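Local coordinates for Keto/oxoacid ferredoxin oxidoreductase, gamma subunit (Geobacter sulfurreducens, PDB 3ON3), which probably serves as the gamma subunit of a 2-oxoacid:ferredoxin oxidoreductase, an enzyme class that oxidatively decarboxylates 2-oxoacids and passes the electrons to ferredoxin, at residues T112-N116 against K177-K183; V130-L136 against N167-F171; Q70-L74 against D88-V94; G93-V97 against A138-T143. All blocks are in the same frame, centred on the assembly; numbering follows the deposited sequence.

How the contacts relate
Following the chain, contact 3 closes first: residues 70-74 meet 88-94 across a short loop that contains helix 79-85, pairing two neighbouring parallel strands of the sheet. Contact 4 begins where contact 3 ends, sharing Gly93 and Val94, and runs from strand 93-98 to helix 131-143 on one face of that sheet. Contact 1 opens at strand 111-115, inside the loop of contact 4, and closes only at the C terminus, so the two cross. Contact 2, between helices 131-143 and 164-181, is nested within contact 1 and crosses contact 4. Helix 131-143 thus joins contacts 2 and 4, helix 164-181 contacts 1 and 2, and Phe115 touches Val134 between contacts 1 and 2.

Contact 1: T112-N116 against K177-K183; sequences TTAFN and KALAAKK
Residues 112-115 form an extended strand, crossed by the final helical turn, 177-181, at 120° with the axes 7.8 Å apart. Lys177 comes first: its CB sits over the face of the Phe115 ring (chi1 p), 3.8 Å from the centroid, a CH-pi contact. Its extended chain carries NZ to a weak 3.4 Å hydrogen bond with Asn116 OD1, while Asp124 and Thr120 hold the same ammonium group more firmly. Ala178, small enough to lie against the ring, brings CB to 4.1 Å from Phe115 CE2. Ala181 CB packs 4.2 Å from Phe115 CB, and a water joins Ala181 O to Ala114 N. Lys182 leaves the helix, its CA 4.8 Å from Thr113 CA and its CB 3.2 Å from Thr113 OG1. Lys183 curls back so that NZ donates to Thr112 O at 2.9 Å; a second water links its N to that same oxygen. A C-terminal helix covering one of the sheet's two outermost strands within the chain is typical of a layered alpha/beta fold.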
loop_
_atom_site.group_PDB
_atom_site.type_symbol
_atom_site.label_atom_id
_atom_site.label_comp_id
_atom_site.label_asym_id
_atom_site.label_seq_id
_atom_site.Cartn_x
_atom_site.Cartn_y
_atom_site.Cartn_z
ATOM N N THR B 112 -13.820 23.054 3.759
ATOM C CA THR B 112 -13.673 22.621 2.378
ATOM C C THR B 112 -12.640 23.429 1.611
ATOM O O THR B 112 -12.674 24.659 1.592
ATOM C CB THR B 112 -15.015 22.703 1.625
ATOM O OG1 THR B 112 -15.975 21.868 2.279
ATOM C CG2 THR B 112 -14.846 22.236 0.197
ATOM N N THR B 113 -11.722 22.718 0.970
ATOM C CA THR B 113 -10.749 23.342 0.098
ATOM C C THR B 113 -10.797 22.674 -1.251
ATOM O O THR B 113 -10.867 21.456 -1.334
ATOM C CB THR B 113 -9.319 23.229 0.652
ATOM O OG1 THR B 113 -9.251 23.914 1.906
ATOM C CG2 THR B 113 -8.318 23.852 -0.323
ATOM N N ALA B 114 -10.760 23.480 -2.304
ATOM C CA ALA B 114 -10.850 22.958 -3.658
ATOM C C ALA B 114 -9.864 23.663 -4.572
ATOM O O ALA B 114 -9.813 24.886 -4.602
ATOM C CB ALA B 114 -12.283 23.120 -4.193
ATOM N N PHE B 115 -9.072 22.890 -5.303
ATOM C CA PHE B 115 -8.227 23.463 -6.341
ATOM C C PHE B 115 -7.957 22.456 -7.424
ATOM O O PHE B 115 -8.353 21.296 -7.309
ATOM C CB PHE B 115 -6.930 24.106 -5.791
ATOM C CG PHE B 115 -5.852 23.129 -5.362
ATOM C CD1 PHE B 115 -4.851 22.749 -6.246
ATOM C CD2 PHE B 115 -5.803 22.651 -4.057
ATOM C CE1 PHE B 115 -3.823 21.883 -5.857
ATOM C CE2 PHE B 115 -4.782 21.779 -3.644
ATOM C CZ PHE B 115 -3.787 21.391 -4.551
ATOM N N ASN B 116 -7.318 22.919 -8.491
ATOM C CA ASN B 116 -7.062 22.087 -9.656
ATOM C C ASN B 116 -5.921 21.097 -9.434
ATOM O O ASN B 116 -4.895 21.168 -10.095
ATOM C CB ASN B 116 -6.798 22.961 -10.887
ATOM C CG ASN B 116 -5.602 23.884 -10.710
ATOM O OD1 ASN B 116 -5.136 24.133 -9.590
ATOM N ND2 ASN B 116 -5.100 24.400 -11.821
ATOM N N LYS B 177 -0.688 25.543 -2.817
ATOM C CA LYS B 177 -2.022 25.853 -3.344
ATOM C C LYS B 177 -3.148 25.548 -2.357
ATOM O O LYS B 177 -4.107 26.305 -2.270
ATOM C CB LYS B 177 -2.288 25.136 -4.665
ATOM C CG LYS B 177 -1.431 25.599 -5.828
ATOM C CD LYS B 177 -2.012 25.070 -7.127
ATOM C CE LYS B 177 -1.175 25.439 -8.325
ATOM N NZ LYS B 177 -1.973 25.290 -9.578
ATOM N N ALA B 178 -3.037 24.453 -1.616
ATOM C CA ALA B 178 -4.018 24.181 -0.569
ATOM C C ALA B 178 -4.094 25.321 0.456
ATOM O O ALA B 178 -5.181 25.713 0.878
ATOM C CB ALA B 178 -3.713 22.883 0.129
ATOM N N LEU B 179 -2.936 25.834 0.865
ATOM C CA LEU B 179 -2.900 26.894 1.853
ATOM C C LEU B 179 -3.602 28.126 1.290
ATOM O O LEU B 179 -4.381 28.744 1.978
ATOM C CB LEU B 179 -1.458 27.214 2.291
ATOM C CG LEU B 179 -0.840 26.106 3.158
ATOM C CD1 LEU B 179 0.635 26.386 3.481
ATOM C CD2 LEU B 179 -1.647 25.839 4.442
ATOM N N ALA B 180 -3.344 28.444 0.024
ATOM C CA ALA B 180 -3.887 29.650 -0.579
ATOM C C ALA B 180 -5.356 29.486 -0.996
ATOM O O ALA B 180 -6.086 30.462 -1.061
ATOM C CB ALA B 180 -3.026 30.095 -1.757
ATOM N N ALA B 181 -5.787 28.254 -1.253
ATOM C CA ALA B 181 -7.144 28.021 -1.733
ATOM C C ALA B 181 -8.152 27.922 -0.593
ATOM O O ALA B 181 -9.332 28.198 -0.778
ATOM C CB ALA B 181 -7.211 26.774 -2.621
ATOM N N LYS B 182 -7.687 27.540 0.589
ATOM C CA LYS B 182 -8.604 27.284 1.687
ATOM C C LYS B 182 -9.308 28.568 2.158
ATOM O O LYS B 182 -8.876 29.692 1.851
ATOM C CB LYS B 182 -7.871 26.607 2.840
ATOM C CG LYS B 182 -6.905 27.513 3.549
ATOM C CD LYS B 182 -6.221 26.814 4.720
ATOM C CE LYS B 182 -5.201 27.781 5.349
ATOM N NZ LYS B 182 -4.632 27.269 6.626
ATOM N N LYS B 183 -10.408 28.409 2.884
ATOM C CA LYS B 183 -11.072 29.584 3.446
ATOM C C LYS B 183 -10.306 30.056 4.677
ATOM O O LYS B 183 -9.726 31.138 4.678
ATOM C CB LYS B 183 -12.535 29.309 3.781
ATOM C CG LYS B 183 -13.452 29.235 2.560
ATOM C CD LYS B 183 -13.229 27.969 1.722
ATOM C CE LYS B 183 -14.287 27.847 0.618
ATOM N NZ LYS B 183 -14.386 26.477 0.026
HETATM O O HOH W 1 -11.385 25.799 3.432
HETATM O O HOH W 2 -11.349 26.447 -1.819
HETATM O O HOH W 3 -3.938 27.182 -9.591
#

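Contact 2: V130-L136 against N167-F171; sequences VANIVAL and NRKAF
Ala170 fits its methyl group among three side chains of residues 130-134: its CB lies 3.8 Å from Val130 CG2, 4.0 Å from Ile133 CG2 and 3.9 Å from Val134 CG2. So small a residue lets the backbones draw close, with Val134 CA 4.9 Å from Ala170 CA and a CA-H...O contact of 3.5 Å from Val134 CA to Ala170 O. Helical segments 131-136 and 167-171 cross at -44°, their axes 8.0 Å apart; this is close helix-helix packing in the helical layer of the alpha/beta fold, with helices 18-32, 117-125 and 148-157 around it. Val130 occupies the N-cap position just before helix 131-143. Toward one end, Asn167 OD1 rests 3.6 Å from Val130 CG1 and 3.3 Å from Ile133 CG1, while its ND2 is satisfied by Phe163 O. Toward the other, Ile133 (chi1 m) sets CG2 3.9 Å from Phe171 CB, and Phe171 (chi1 t) presents its ring edge, CE1, to Leu136 CD1 at 4.0 Å.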
loop_
_atom_site.group_PDB
_atom_site.type_symbol
_atom_site.label_atom_id
_atom_site.label_comp_id
_atom_site.label_asym_id
_atom_site.label_seq_id
_atom_site.Cartn_x
_atom_site.Cartn_y
_atom_site.Cartn_z
ATOM N N VAL B 130 1.493 12.271 -11.156
ATOM C CA VAL B 130 1.897 12.570 -9.791
ATOM C C VAL B 130 0.859 13.421 -9.084
ATOM O O VAL B 130 1.139 14.032 -8.047
ATOM C CB VAL B 130 3.342 13.130 -9.685
ATOM C CG1 VAL B 130 4.351 12.085 -10.231
ATOM C CG2 VAL B 130 3.478 14.484 -10.387
ATOM N N ALA B 131 -0.359 13.417 -9.631
ATOM C CA ALA B 131 -1.462 14.181 -9.040
ATOM C C ALA B 131 -1.679 13.773 -7.593
ATOM O O ALA B 131 -1.967 14.612 -6.746
ATOM C CB ALA B 131 -2.736 14.024 -9.854
ATOM N N ASN B 132 -1.505 12.485 -7.306
ATOM C CA ASN B 132 -1.572 11.991 -5.932
ATOM C C ASN B 132 -0.538 12.624 -5.001
ATOM O O ASN B 132 -0.768 12.704 -3.804
ATOM C CB ASN B 132 -1.438 10.467 -5.893
ATOM C CG ASN B 132 -0.118 9.975 -6.470
ATOM O OD1 ASN B 132 0.468 10.596 -7.365
ATOM N ND2 ASN B 132 0.357 8.853 -5.956
ATOM N N ILE B 133 0.597 13.055 -5.557
ATOM C CA ILE B 133 1.660 13.698 -4.768
ATOM C C ILE B 133 1.255 15.131 -4.471
ATOM O O ILE B 133 1.398 15.601 -3.356
ATOM C CB ILE B 133 3.056 13.676 -5.480
ATOM C CG1 ILE B 133 3.446 12.250 -5.881
ATOM C CG2 ILE B 133 4.153 14.287 -4.588
ATOM C CD1 ILE B 133 3.294 11.215 -4.746
ATOM N N VAL B 134 0.728 15.810 -5.482
ATOM C CA VAL B 134 0.083 17.102 -5.269
ATOM C C VAL B 134 -0.937 17.065 -4.132
ATOM O O VAL B 134 -0.900 17.896 -3.229
ATOM C CB VAL B 134 -0.610 17.602 -6.515
ATOM C CG1 VAL B 134 -1.191 19.010 -6.256
ATOM C CG2 VAL B 134 0.356 17.623 -7.680
ATOM N N ALA B 135 -1.830 16.082 -4.168
ATOM C CA ALA B 135 -2.900 15.980 -3.179
ATOM C C ALA B 135 -2.324 15.716 -1.789
ATOM O O ALA B 135 -2.856 16.157 -0.777
ATOM C CB ALA B 135 -3.865 14.869 -3.574
ATOM N N LEU B 136 -1.225 14.983 -1.763
ATOM C CA LEU B 136 -0.572 14.603 -0.524
ATOM C C LEU B 136 0.057 15.835 0.126
ATOM O O LEU B 136 -0.029 16.022 1.347
ATOM C CB LEU B 136 0.481 13.539 -0.829
ATOM C CG LEU B 136 1.225 12.806 0.281
ATOM C CD1 LEU B 136 2.293 13.718 0.912
ATOM C CD2 LEU B 136 0.252 12.246 1.314
ATOM N N ASN B 167 8.598 15.212 -8.383
ATOM C CA ASN B 167 7.818 14.915 -7.198
ATOM C C ASN B 167 8.001 15.956 -6.086
ATOM O O ASN B 167 7.037 16.328 -5.431
ATOM C CB ASN B 167 8.090 13.491 -6.702
ATOM C CG ASN B 167 7.469 12.435 -7.615
ATOM O OD1 ASN B 167 6.456 11.843 -7.279
ATOM N ND2 ASN B 167 8.067 12.225 -8.785
ATOM N N ARG B 168 9.230 16.424 -5.871
ATOM C CA ARG B 168 9.430 17.512 -4.921
ATOM C C ARG B 168 8.557 18.708 -5.303
ATOM O O ARG B 168 7.877 19.274 -4.464
ATOM C CB ARG B 168 10.908 17.933 -4.844
ATOM C CG ARG B 168 11.117 19.381 -4.382
ATOM C CD ARG B 168 10.758 19.626 -2.914
ATOM N NE ARG B 168 10.721 21.067 -2.632
ATOM C CZ ARG B 168 10.694 21.623 -1.420
ATOM N NH1 ARG B 168 10.711 20.878 -0.327
ATOM N NH2 ARG B 168 10.645 22.941 -1.303
ATOM N N LYS B 169 8.592 19.080 -6.584
ATOM C CA LYS B 169 7.781 20.174 -7.108
ATOM C C LYS B 169 6.274 19.937 -6.916
ATOM O O LYS B 169 5.539 20.839 -6.506
ATOM C CB LYS B 169 8.109 20.423 -8.584
ATOM C CG LYS B 169 7.453 21.677 -9.171
ATOM C CD LYS B 169 7.892 21.897 -10.611
ATOM C CE LYS B 169 7.259 23.145 -11.205
ATOM N NZ LYS B 169 7.652 24.366 -10.436
ATOM N N ALA B 170 5.820 18.725 -7.203
ATOM C CA ALA B 170 4.412 18.378 -7.051
ATOM C C ALA B 170 3.992 18.519 -5.596
ATOM O O ALA B 170 2.929 19.064 -5.286
ATOM C CB ALA B 170 4.154 16.934 -7.545
ATOM N N PHE B 171 4.823 17.994 -4.708
ATOM C CA PHE B 171 4.537 18.040 -3.285
ATOM C C PHE B 171 4.473 19.489 -2.789
ATOM O O PHE B 171 3.538 19.873 -2.090
ATOM C CB PHE B 171 5.605 17.253 -2.522
ATOM C CG PHE B 171 5.570 17.455 -1.028
ATOM C CD1 PHE B 171 4.626 16.798 -0.244
ATOM C CD2 PHE B 171 6.505 18.275 -0.401
ATOM C CE1 PHE B 171 4.601 16.973 1.138
ATOM C CE2 PHE B 171 6.486 18.462 0.988
ATOM C CZ PHE B 171 5.539 17.810 1.755
#

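Contact 3: Q70-L74 against D88-V94; sequences QCDAL and DLKEGGV
Gln70 approaches residues 88-94 with CG 3.1 Å from Asp88 O, and a water bridges its OE1 to Glu91 N. Cys71 N then donates to Asp88 O at 3.2 Å, and Cys71 O accepts from Lys90 N at 3.0 Å; its SG (chi1 p) lies 4.2 Å from Leu89 CD1. The backbone turns a corner at Asp72, and residues 88-94 turn theirs at Glu91-Gly92, through a type II turn from Lys90 to Gly93 in which Gly92 takes the positive phi that suits glycine. Gly93 must also be bare, since a CB would clash with Asp72 O and Leu89 CD1. Beyond the corners the two strands pair as parallel neighbours in the central sheet, joined by a connection containing helix 79-85. Asp72 O accepts from Val94 N at 3.0 Å, while Asp72 OD2 binds Glu7 N on strand 6-12. Ala73 pairs with Val94, CA to CA 4.3 Å, with its CB 3.7 Å from Val94 CB on the face covered by helix 131-143. Leu74 N finally donates to Val94 O at 2.8 Å.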
loop_
_atom_site.group_PDB
_atom_site.type_symbol
_atom_site.label_atom_id
_atom_site.label_comp_id
_atom_site.label_asym_id
_atom_site.label_seq_id
_atom_site.Cartn_x
_atom_site.Cartn_y
_atom_site.Cartn_z
ATOM N N GLN B 70 -16.029 7.525 11.850
ATOM C CA GLN B 70 -15.985 8.749 11.054
ATOM C C GLN B 70 -14.555 9.230 10.865
ATOM O O GLN B 70 -13.739 9.168 11.787
ATOM C CB GLN B 70 -16.838 9.852 11.675
ATOM C CG GLN B 70 -18.290 9.790 11.245
ATOM C CD GLN B 70 -19.049 11.062 11.558
ATOM O OE1 GLN B 70 -18.735 11.771 12.519
ATOM N NE2 GLN B 70 -20.057 11.363 10.741
ATOM N N CYS B 71 -14.248 9.708 9.666
ATOM C CA CYS B 71 -12.893 10.154 9.396
ATOM C C CYS B 71 -12.741 11.662 9.600
ATOM O O CYS B 71 -13.724 12.402 9.620
ATOM C CB CYS B 71 -12.407 9.683 8.022
ATOM S SG CYS B 71 -13.148 10.467 6.601
ATOM N N ASP B 72 -11.501 12.099 9.780
ATOM C CA ASP B 72 -11.226 13.473 10.157
ATOM C C ASP B 72 -10.953 14.318 8.928
ATOM O O ASP B 72 -11.133 15.523 8.943
ATOM C CB ASP B 72 -10.047 13.522 11.114
ATOM C CG ASP B 72 -10.318 12.785 12.403
ATOM O OD1 ASP B 72 -10.828 13.418 13.347
ATOM O OD2 ASP B 72 -10.025 11.573 12.482
ATOM N N ALA B 73 -10.558 13.663 7.849
ATOM C CA ALA B 73 -10.193 14.360 6.629
ATOM C C ALA B 73 -10.445 13.463 5.444
ATOM O O ALA B 73 -10.292 12.245 5.528
ATOM C CB ALA B 73 -8.709 14.770 6.673
ATOM N N LEU B 74 -10.800 14.059 4.321
ATOM C CA LEU B 74 -11.092 13.253 3.144
ATOM C C LEU B 74 -10.647 13.909 1.847
ATOM O O LEU B 74 -11.004 15.051 1.550
ATOM C CB LEU B 74 -12.586 12.941 3.070
ATOM C CG LEU B 74 -13.031 12.302 1.750
ATOM C CD1 LEU B 74 -12.656 10.798 1.675
ATOM C CD2 LEU B 74 -14.521 12.495 1.524
ATOM N N ASP B 88 -19.131 9.917 5.530
ATOM C CA ASP B 88 -18.289 9.414 6.616
ATOM C C ASP B 88 -17.472 10.527 7.271
ATOM O O ASP B 88 -17.147 10.457 8.452
ATOM C CB ASP B 88 -17.361 8.313 6.100
ATOM C CG ASP B 88 -18.119 7.187 5.412
ATOM O OD1 ASP B 88 -19.277 6.910 5.807
ATOM O OD2 ASP B 88 -17.557 6.582 4.472
ATOM N N LEU B 89 -17.161 11.562 6.504
ATOM C CA LEU B 89 -16.355 12.670 7.023
ATOM C C LEU B 89 -17.080 13.425 8.141
ATOM O O LEU B 89 -18.186 13.924 7.941
ATOM C CB LEU B 89 -16.005 13.631 5.900
ATOM C CG LEU B 89 -15.293 14.907 6.326
ATOM C CD1 LEU B 89 -13.879 14.599 6.839
ATOM C CD2 LEU B 89 -15.261 15.827 5.136
ATOM N N LYS B 90 -16.458 13.504 9.314
ATOM C CA LYS B 90 -17.081 14.153 10.456
ATOM C C LYS B 90 -17.335 15.631 10.160
ATOM O O LYS B 90 -16.629 16.239 9.353
ATOM C CB LYS B 90 -16.208 14.010 11.703
ATOM C CG LYS B 90 -14.963 14.870 11.669
ATOM C CD LYS B 90 -14.336 15.023 13.049
ATOM C CE LYS B 90 -12.921 15.590 12.943
ATOM N NZ LYS B 90 -12.836 16.822 12.095
ATOM N N GLU B 91 -18.345 16.202 10.812
ATOM C CA GLU B 91 -18.667 17.620 10.656
ATOM C C GLU B 91 -17.514 18.512 11.094
ATOM O O GLU B 91 -16.950 18.319 12.163
ATOM C CB GLU B 91 -19.919 17.983 11.455
ATOM C CG GLU B 91 -20.513 19.328 11.070
ATOM C CD GLU B 91 -20.940 20.144 12.274
ATOM O OE1 GLU B 91 -20.168 20.197 13.256
ATOM O OE2 GLU B 91 -22.040 20.733 12.236
ATOM N N GLY B 92 -17.184 19.501 10.268
ATOM C CA GLY B 92 -16.038 20.357 10.511
ATOM C C GLY B 92 -14.740 19.691 10.083
ATOM O O GLY B 92 -13.656 20.248 10.258
ATOM N N GLY B 93 -14.847 18.489 9.518
ATOM C CA GLY B 93 -13.682 17.760 9.057
ATOM C C GLY B 93 -13.131 18.385 7.797
ATOM O O GLY B 93 -13.783 19.209 7.163
ATOM N N VAL B 94 -11.914 17.989 7.441
ATOM C CA VAL B 94 -11.226 18.516 6.268
ATOM C C VAL B 94 -11.729 17.851 4.994
ATOM O O VAL B 94 -11.733 16.628 4.872
ATOM C CB VAL B 94 -9.682 18.340 6.396
ATOM C CG1 VAL B 94 -8.984 18.467 5.040
ATOM C CG2 VAL B 94 -9.124 19.350 7.373
HETATM O O HOH W 4 -19.968 14.215 12.473
#

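Contact 4: G93-V97 against A138-T143; sequences GVLLV and AMVALT
A helix packed along a face of the beta-sheet makes this part of the hydrophobic core of the alpha/beta fold: strand 93-97 runs nearly antiparallel to helix 138-143, at 154°, with the axes 9.6 Å apart. Along the strand, Val94 and Leu96 send their CA-to-CB bonds toward the helix, whereas Leu95 and Val97 face away. Val94 (chi1 t) brings CG1 to 4.1 Å from Leu142 CB, and also meets the side chain of Met139, here selenomethionine. Apolar side chains of strand and helix meet here, as expected where a helix covers the face of an alpha/beta sheet, and neighbouring strands 71-76 and 111-115 add Leu75, Ala73, Thr113 and Phe115. Leu96 (chi1 t, chi2 p) reaches farther, setting CD2 3.7 Å from Ala138 CB and CD1 4.0 Å from Leu142 CD1; the small alanine suits a site where the helix also touches Ala178 of helix 164-181. At the helix end Thr143 OG1 donates back to Met139 O at 2.7 Å, and the hydroxyl also meets Val145 N.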
loop_
_atom_site.group_PDB
_atom_site.type_symbol
_atom_site.label_atom_id
_atom_site.label_comp_id
_atom_site.label_asym_id
_atom_site.label_seq_id
_atom_site.Cartn_x
_atom_site.Cartn_y
_atom_site.Cartn_z
ATOM N N GLY B 93 -14.847 18.489 9.518
ATOM C CA GLY B 93 -13.682 17.760 9.057
ATOM C C GLY B 93 -13.131 18.385 7.797
ATOM O O GLY B 93 -13.783 19.209 7.163
ATOM N N VAL B 94 -11.914 17.989 7.441
ATOM C CA VAL B 94 -11.226 18.516 6.268
ATOM C C VAL B 94 -11.729 17.851 4.994
ATOM O O VAL B 94 -11.733 16.628 4.872
ATOM C CB VAL B 94 -9.682 18.340 6.396
ATOM C CG1 VAL B 94 -8.984 18.467 5.040
ATOM C CG2 VAL B 94 -9.124 19.350 7.373
ATOM N N LEU B 95 -12.171 18.660 4.046
ATOM C CA LEU B 95 -12.638 18.115 2.786
ATOM C C LEU B 95 -11.843 18.715 1.652
ATOM O O LEU B 95 -11.965 19.880 1.365
ATOM C CB LEU B 95 -14.131 18.371 2.592
ATOM C CG LEU B 95 -14.675 18.011 1.200
ATOM C CD1 LEU B 95 -14.414 16.553 0.871
ATOM C CD2 LEU B 95 -16.160 18.337 1.059
ATOM N N LEU B 96 -11.005 17.906 1.020
ATOM C CA LEU B 96 -10.185 18.363 -0.089
ATOM C C LEU B 96 -10.622 17.673 -1.362
ATOM O O LEU B 96 -10.613 16.432 -1.453
ATOM C CB LEU B 96 -8.706 18.068 0.183
ATOM C CG LEU B 96 -7.711 18.265 -0.968
ATOM C CD1 LEU B 96 -7.521 19.764 -1.305
ATOM C CD2 LEU B 96 -6.382 17.617 -0.644
ATOM N N VAL B 97 -10.995 18.473 -2.350
ATOM C CA VAL B 97 -11.448 17.923 -3.622
ATOM C C VAL B 97 -10.688 18.549 -4.783
ATOM O O VAL B 97 -10.049 19.576 -4.613
ATOM C CB VAL B 97 -12.983 18.108 -3.811
ATOM C CG1 VAL B 97 -13.735 17.568 -2.602
ATOM C CG2 VAL B 97 -13.347 19.580 -4.041
ATOM N N ALA B 138 -1.043 18.801 -0.422
ATOM C CA ALA B 138 -2.216 19.560 0.009
ATOM C C ALA B 138 -2.756 19.040 1.340
ATOM O O ALA B 138 -3.075 19.834 2.223
ATOM C CB ALA B 138 -3.286 19.542 -1.053
HETATM N N MSE B 139 -2.837 17.716 1.482
HETATM C CA MSE B 139 -3.396 17.082 2.675
HETATM C C MSE B 139 -2.545 17.339 3.908
HETATM O O MSE B 139 -3.067 17.427 5.018
HETATM C CB MSE B 139 -3.511 15.560 2.488
HETATM C CG MSE B 139 -4.890 15.071 2.175
HETATM SE SE MSE B 139 -6.294 15.630 3.435
HETATM C CE MSE B 139 -7.567 15.889 2.020
ATOM N N VAL B 140 -1.233 17.405 3.709
ATOM C CA VAL B 140 -0.291 17.697 4.795
ATOM C C VAL B 140 -0.481 19.141 5.247
ATOM O O VAL B 140 -0.597 19.407 6.442
ATOM C CB VAL B 140 1.188 17.423 4.360
ATOM C CG1 VAL B 140 2.206 17.917 5.410
ATOM C CG2 VAL B 140 1.396 15.909 4.050
ATOM N N ALA B 141 -0.506 20.067 4.286
ATOM C CA ALA B 141 -0.796 21.473 4.579
ATOM C C ALA B 141 -2.074 21.641 5.412
ATOM O O ALA B 141 -2.042 22.275 6.468
ATOM C CB ALA B 141 -0.889 22.298 3.300
ATOM N N LEU B 142 -3.174 21.033 4.962
ATOM C CA LEU B 142 -4.484 21.221 5.609
ATOM C C LEU B 142 -4.681 20.534 6.967
ATOM O O LEU B 142 -5.358 21.066 7.826
ATOM C CB LEU B 142 -5.632 20.820 4.665
ATOM C CG LEU B 142 -5.771 21.577 3.344
ATOM C CD1 LEU B 142 -6.789 20.897 2.452
ATOM C CD2 LEU B 142 -6.140 23.073 3.564
ATOM N N THR B 143 -4.100 19.360 7.173
ATOM C CA THR B 143 -4.358 18.617 8.410
ATOM C C THR B 143 -3.349 18.918 9.506
ATOM O O THR B 143 -3.672 18.867 10.694
ATOM C CB THR B 143 -4.363 17.095 8.162
ATOM O OG1 THR B 143 -3.093 16.687 7.626
ATOM C CG2 THR B 143 -5.470 16.718 7.191
#